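Local coordinates for N-acylhomoserine lactone dependent regulatory protein (Burkholderia cenocepacia, PDB 5L10) that probably binds DNA as a LuxR-family quorum-sensing transcription factor responsive to N-acylhomoserine lactones, represented here by its autoinducer-binding domain, at residues V85-F97 / A109-Y123. Numbering follows the deposited sequence.
Sequences VASQPRPVVWNAF and AACFGMRYGWSHGGY
The indole of W94 lies flat over G117, whose CA sits 3.5 Å from the centroid of the W94 six-membered ring in a CH-pi contact, while S119 OG and the carbonyl of M114 meet the ring at its edge; the W106 ring also meets this indole, planes inclined. Strand 92-95 is an outermost strand, within this chain, of the antiparallel sheet in this autoinducer-binding domain and pairs with strand 116-123. V92 and S119, like W94 and G117, form hydrogen-bonded pairs; A96 N donates to R115 O, continuing the pairing. The W94 side chain turns between its own backbone N and carbonyl carbon (chi1 48°), which carries the indole across the strand pair to G117. On the sheet face carrying V93 and N95, P91 CB packs obliquely against the six-membered-ring side of the W118 indole, 3.5 Å from W118 CZ2, and the N95 amide stands at the edge of the Y116 ring, their planes 80° apart. Helix 143-169 covers this face, W118 touching its C153 and S157. Next to A96, F97 CZ lies over one face of the R115 guanidinium, its ring steeply inclined to that group; R115 NE and NH2 both grip A110 O side-on, fixing the guanidinium's rotation. At the other end, Y123 OH donates to a lone pair of A86 O at 2.8 Å, and it is also hydrogen-bonded to R125 NH1 of the second subunit. S119 OG is hydrogen-bonded to T133 OG1 on the neighbouring strand and accepts from W94 NE1 at 3.0 Å, an almost straight bond (176°) lying in the indole plane.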
loop_
_atom_site.group_PDB
_atom_site.type_symbol
_atom_site.label_atom_id
_atom_site.label_comp_id
_atom_site.label_asym_id
_atom_site.label_seq_id
_atom_site.Cartn_x
_atom_site.Cartn_y
_atom_site.Cartn_z
ATOM N N VAL A 85 4.280 13.131 -4.462
ATOM C CA VAL A 85 3.609 11.915 -4.008
ATOM C C VAL A 85 2.182 12.181 -3.544
ATOM O O VAL A 85 1.360 11.257 -3.539
ATOM C CB VAL A 85 4.386 11.221 -2.874
ATOM C CG1 VAL A 85 5.832 10.994 -3.284
ATOM C CG2 VAL A 85 4.307 12.030 -1.596
ATOM N N ALA A 86 1.858 13.415 -3.153
ATOM C CA ALA A 86 0.508 13.696 -2.682
ATOM C C ALA A 86 -0.487 13.780 -3.831
ATOM O O ALA A 86 -1.688 13.578 -3.621
ATOM C CB ALA A 86 0.484 14.995 -1.881
ATOM N N SER A 87 -0.019 14.078 -5.042
ATOM C CA SER A 87 -0.928 14.299 -6.160
ATOM C C SER A 87 -1.215 13.034 -6.953
ATOM O O SER A 87 -2.267 12.944 -7.598
ATOM C CB SER A 87 -0.356 15.365 -7.098
ATOM O OG SER A 87 0.926 14.987 -7.572
ATOM N N GLN A 88 -0.317 12.060 -6.918
ATOM C CA GLN A 88 -0.398 10.854 -7.723
ATOM C C GLN A 88 -0.216 9.622 -6.851
ATOM O O GLN A 88 0.431 9.685 -5.797
ATOM C CB GLN A 88 0.665 10.876 -8.831
ATOM C CG GLN A 88 2.087 10.902 -8.319
ATOM C CD GLN A 88 2.912 9.776 -8.887
ATOM O OE1 GLN A 88 2.641 9.287 -9.982
ATOM N NE2 GLN A 88 3.922 9.345 -8.142
ATOM N N PRO A 89 -0.775 8.478 -7.264
ATOM C CA PRO A 89 -0.661 7.259 -6.454
ATOM C C PRO A 89 0.617 6.458 -6.651
ATOM O O PRO A 89 0.895 5.583 -5.820
ATOM C CB PRO A 89 -1.879 6.424 -6.899
ATOM C CG PRO A 89 -2.603 7.246 -7.951
ATOM C CD PRO A 89 -1.635 8.271 -8.437
ATOM N N ARG A 90 1.403 6.719 -7.698
ATOM C CA ARG A 90 2.556 5.881 -8.000
ATOM C C ARG A 90 3.794 6.351 -7.245
ATOM O O ARG A 90 3.849 7.486 -6.762
ATOM C CB ARG A 90 2.810 5.880 -9.507
ATOM C CG ARG A 90 1.612 5.364 -10.290
ATOM C CD ARG A 90 1.869 5.295 -11.782
ATOM N NE ARG A 90 3.117 4.613 -12.094
ATOM C CZ ARG A 90 3.501 4.292 -13.325
ATOM N NH1 ARG A 90 2.719 4.581 -14.357
ATOM N NH2 ARG A 90 4.659 3.678 -13.521
ATOM N N PRO A 91 4.798 5.488 -7.096
ATOM C CA PRO A 91 6.027 5.905 -6.411
ATOM C C PRO A 91 6.817 6.909 -7.234
ATOM O O PRO A 91 6.745 6.939 -8.466
ATOM C CB PRO A 91 6.807 4.595 -6.245
ATOM C CG PRO A 91 5.790 3.513 -6.393
ATOM C CD PRO A 91 4.791 4.042 -7.373
ATOM N N VAL A 92 7.596 7.729 -6.530
ATOM C CA VAL A 92 8.401 8.787 -7.132
ATOM C C VAL A 92 9.873 8.455 -6.924
ATOM O O VAL A 92 10.336 8.343 -5.782
ATOM C CB VAL A 92 8.065 10.162 -6.534
ATOM C CG1 VAL A 92 9.051 11.207 -7.023
ATOM C CG2 VAL A 92 6.651 10.557 -6.891
ATOM N N VAL A 93 10.605 8.298 -8.022
ATOM C CA VAL A 93 12.055 8.132 -7.999
ATOM C C VAL A 93 12.687 9.483 -8.293
ATOM O O VAL A 93 12.326 10.144 -9.275
ATOM C CB VAL A 93 12.513 7.077 -9.020
ATOM C CG1 VAL A 93 14.022 6.886 -8.954
ATOM C CG2 VAL A 93 11.787 5.765 -8.784
ATOM N N TRP A 94 13.628 9.904 -7.451
ATOM C CA TRP A 94 14.216 11.226 -7.601
ATOM C C TRP A 94 15.720 11.177 -7.368
ATOM O O TRP A 94 16.246 10.257 -6.737
ATOM C CB TRP A 94 13.553 12.241 -6.658
ATOM C CG TRP A 94 13.422 11.782 -5.239
ATOM C CD1 TRP A 94 12.325 11.214 -4.659
ATOM C CD2 TRP A 94 14.417 11.869 -4.213
ATOM N NE1 TRP A 94 12.578 10.939 -3.335
ATOM C CE2 TRP A 94 13.856 11.332 -3.037
ATOM C CE3 TRP A 94 15.731 12.345 -4.175
ATOM C CZ2 TRP A 94 14.561 11.261 -1.837
ATOM C CZ3 TRP A 94 16.429 12.274 -2.984
ATOM C CH2 TRP A 94 15.844 11.733 -1.832
ATOM N N ASN A 95 16.399 12.197 -7.899
ATOM C CA ASN A 95 17.848 12.359 -7.820
ATOM C C ASN A 95 18.137 13.806 -7.448
ATOM O O ASN A 95 17.816 14.717 -8.217
ATOM C CB ASN A 95 18.513 11.999 -9.156
ATOM C CG ASN A 95 20.039 12.088 -9.115
ATOM O OD1 ASN A 95 20.617 12.992 -8.509
ATOM N ND2 ASN A 95 20.693 11.146 -9.779
ATOM N N ALA A 96 18.764 14.014 -6.289
ATOM C CA ALA A 96 18.979 15.371 -5.793
ATOM C C ALA A 96 19.811 16.212 -6.754
ATOM O O ALA A 96 19.647 17.436 -6.802
ATOM C CB ALA A 96 19.637 15.326 -4.413
ATOM N N PHE A 97 20.698 15.590 -7.531
ATOM C CA PHE A 97 21.502 16.348 -8.483
ATOM C C PHE A 97 20.756 16.673 -9.770
ATOM O O PHE A 97 21.230 17.508 -10.544
ATOM C CB PHE A 97 22.787 15.588 -8.832
ATOM C CG PHE A 97 23.704 15.370 -7.661
ATOM C CD1 PHE A 97 24.430 16.422 -7.121
ATOM C CD2 PHE A 97 23.852 14.108 -7.108
ATOM C CE1 PHE A 97 25.275 16.220 -6.044
ATOM C CE2 PHE A 97 24.695 13.901 -6.032
ATOM C CZ PHE A 97 25.406 14.957 -5.500
ATOM N N ALA A 109 19.777 18.453 0.602
ATOM C CA ALA A 109 19.624 17.006 0.496
ATOM C C ALA A 109 20.895 16.354 -0.037
ATOM O O ALA A 109 21.413 15.399 0.553
ATOM C CB ALA A 109 18.428 16.673 -0.397
ATOM N N ALA A 110 21.417 16.867 -1.154
ATOM C CA ALA A 110 22.637 16.313 -1.732
ATOM C C ALA A 110 23.820 16.427 -0.778
ATOM O O ALA A 110 24.701 15.558 -0.775
ATOM C CB ALA A 110 22.951 17.012 -3.055
ATOM N N CYS A 111 23.858 17.478 0.044
ATOM C CA CYS A 111 24.986 17.675 0.946
ATOM C C CYS A 111 25.018 16.662 2.084
ATOM O O CYS A 111 26.056 16.526 2.739
ATOM C CB CYS A 111 24.961 19.090 1.526
ATOM S SG CYS A 111 25.426 20.401 0.369
ATOM N N PHE A 112 23.919 15.947 2.337
ATOM C CA PHE A 112 23.849 15.057 3.491
ATOM C C PHE A 112 23.454 13.640 3.098
ATOM O O PHE A 112 22.933 12.886 3.921
ATOM C CB PHE A 112 22.889 15.614 4.542
ATOM C CG PHE A 112 23.369 16.885 5.170
ATOM C CD1 PHE A 112 24.267 16.855 6.220
ATOM C CD2 PHE A 112 22.940 18.113 4.697
ATOM C CE1 PHE A 112 24.723 18.024 6.793
ATOM C CE2 PHE A 112 23.388 19.288 5.266
ATOM C CZ PHE A 112 24.281 19.244 6.317
ATOM N N GLY A 113 23.709 13.257 1.849
ATOM C CA GLY A 113 23.474 11.902 1.407
ATOM C C GLY A 113 22.067 11.604 0.934
ATOM O O GLY A 113 21.836 10.521 0.382
HETATM N N MSE A 114 21.121 12.515 1.136
HETATM C CA MSE A 114 19.772 12.341 0.611
HETATM C C MSE A 114 19.770 12.555 -0.899
HETATM O O MSE A 114 19.227 13.546 -1.383
HETATM C CB MSE A 114 18.798 13.317 1.274
HETATM C CG MSE A 114 18.678 13.197 2.788
HETATM SE SE MSE A 114 17.691 11.618 3.388
HETATM C CE MSE A 114 19.200 10.652 4.011
ATOM N N ARG A 115 20.364 11.627 -1.647
ATOM C CA ARG A 115 20.684 11.865 -3.050
ATOM C C ARG A 115 19.797 11.109 -4.029
ATOM O O ARG A 115 19.257 11.716 -4.959
ATOM C CB ARG A 115 22.160 11.525 -3.303
ATOM C CG ARG A 115 23.104 12.426 -2.526
ATOM C CD ARG A 115 24.567 12.095 -2.752
ATOM N NE ARG A 115 25.417 13.071 -2.074
ATOM C CZ ARG A 115 26.741 13.116 -2.165
ATOM N NH1 ARG A 115 27.395 12.234 -2.908
ATOM N NH2 ARG A 115 27.412 14.051 -1.508
ATOM N N TYR A 116 19.636 9.798 -3.867
ATOM C CA TYR A 116 18.902 8.978 -4.827
ATOM C C TYR A 116 17.793 8.250 -4.083
ATOM O O TYR A 116 18.053 7.290 -3.349
ATOM C CB TYR A 116 19.839 8.008 -5.537
ATOM C CG TYR A 116 21.166 8.638 -5.869
ATOM C CD1 TYR A 116 21.262 9.631 -6.837
ATOM C CD2 TYR A 116 22.321 8.256 -5.202
ATOM C CE1 TYR A 116 22.478 10.220 -7.136
ATOM C CE2 TYR A 116 23.540 8.837 -5.496
ATOM C CZ TYR A 116 23.613 9.816 -6.462
ATOM O OH TYR A 116 24.825 10.394 -6.754
ATOM N N GLY A 117 16.559 8.703 -4.279
ATOM C CA GLY A 117 15.463 8.340 -3.407
ATOM C C GLY A 117 14.313 7.663 -4.123
ATOM O O GLY A 117 14.102 7.852 -5.323
ATOM N N TRP A 118 13.569 6.869 -3.360
ATOM C CA TRP A 118 12.329 6.235 -3.789
ATOM C C TRP A 118 11.285 6.620 -2.749
ATOM O O TRP A 118 11.433 6.284 -1.569
ATOM C CB TRP A 118 12.504 4.717 -3.881
ATOM C CG TRP A 118 11.315 3.944 -4.365
ATOM C CD1 TRP A 118 11.102 3.484 -5.630
ATOM C CD2 TRP A 118 10.192 3.512 -3.586
ATOM N NE1 TRP A 118 9.909 2.804 -5.694
ATOM C CE2 TRP A 118 9.332 2.806 -4.451
ATOM C CE3 TRP A 118 9.828 3.655 -2.243
ATOM C CZ2 TRP A 118 8.124 2.244 -4.017
ATOM C CZ3 TRP A 118 8.629 3.097 -1.811
ATOM C CH2 TRP A 118 7.793 2.399 -2.698
ATOM N N SER A 119 10.254 7.355 -3.164
ATOM C CA SER A 119 9.256 7.858 -2.230
ATOM C C SER A 119 7.855 7.461 -2.671
ATOM O O SER A 119 7.517 7.557 -3.855
ATOM C CB SER A 119 9.340 9.382 -2.100
ATOM O OG SER A 119 10.530 9.777 -1.442
ATOM N N HIS A 120 7.035 7.027 -1.712
ATOM C CA HIS A 120 5.644 6.693 -1.986
ATOM C C HIS A 120 4.739 7.209 -0.874
ATOM O O HIS A 120 5.038 7.040 0.312
ATOM C CB HIS A 120 5.438 5.185 -2.141
ATOM C CG HIS A 120 4.012 4.810 -2.390
ATOM N ND1 HIS A 120 3.458 4.789 -3.651
ATOM C CD2 HIS A 120 3.015 4.486 -1.536
ATOM C CE1 HIS A 120 2.186 4.447 -3.564
ATOM N NE2 HIS A 120 1.894 4.253 -2.291
ATOM N N GLY A 121 3.618 7.811 -1.264
ATOM C CA GLY A 121 2.683 8.412 -0.328
ATOM C C GLY A 121 1.403 7.609 -0.183
ATOM O O GLY A 121 0.929 6.998 -1.143
ATOM N N GLY A 122 0.839 7.628 1.020
ATOM C CA GLY A 122 -0.385 6.899 1.303
ATOM C C GLY A 122 -1.299 7.689 2.218
ATOM O O GLY A 122 -0.850 8.479 3.053
ATOM N N TYR A 123 -2.600 7.459 2.057
ATOM C CA TYR A 123 -3.625 8.156 2.824
ATOM C C TYR A 123 -4.348 7.189 3.751
ATOM O O TYR A 123 -4.480 6.000 3.454
ATOM C CB TYR A 123 -4.644 8.849 1.903
ATOM C CG TYR A 123 -4.054 10.003 1.137
ATOM C CD1 TYR A 123 -4.077 11.291 1.658
ATOM C CD2 TYR A 123 -3.459 9.805 -0.103
ATOM C CE1 TYR A 123 -3.525 12.355 0.962
ATOM C CE2 TYR A 123 -2.906 10.859 -0.807
ATOM C CZ TYR A 123 -2.940 12.134 -0.269
ATOM O OH TYR A 123 -2.393 13.185 -0.970
HETATM O O HOH W 1 -0.523 8.748 -3.025
HETATM O O HOH W 2 2.922 8.190 -4.029
#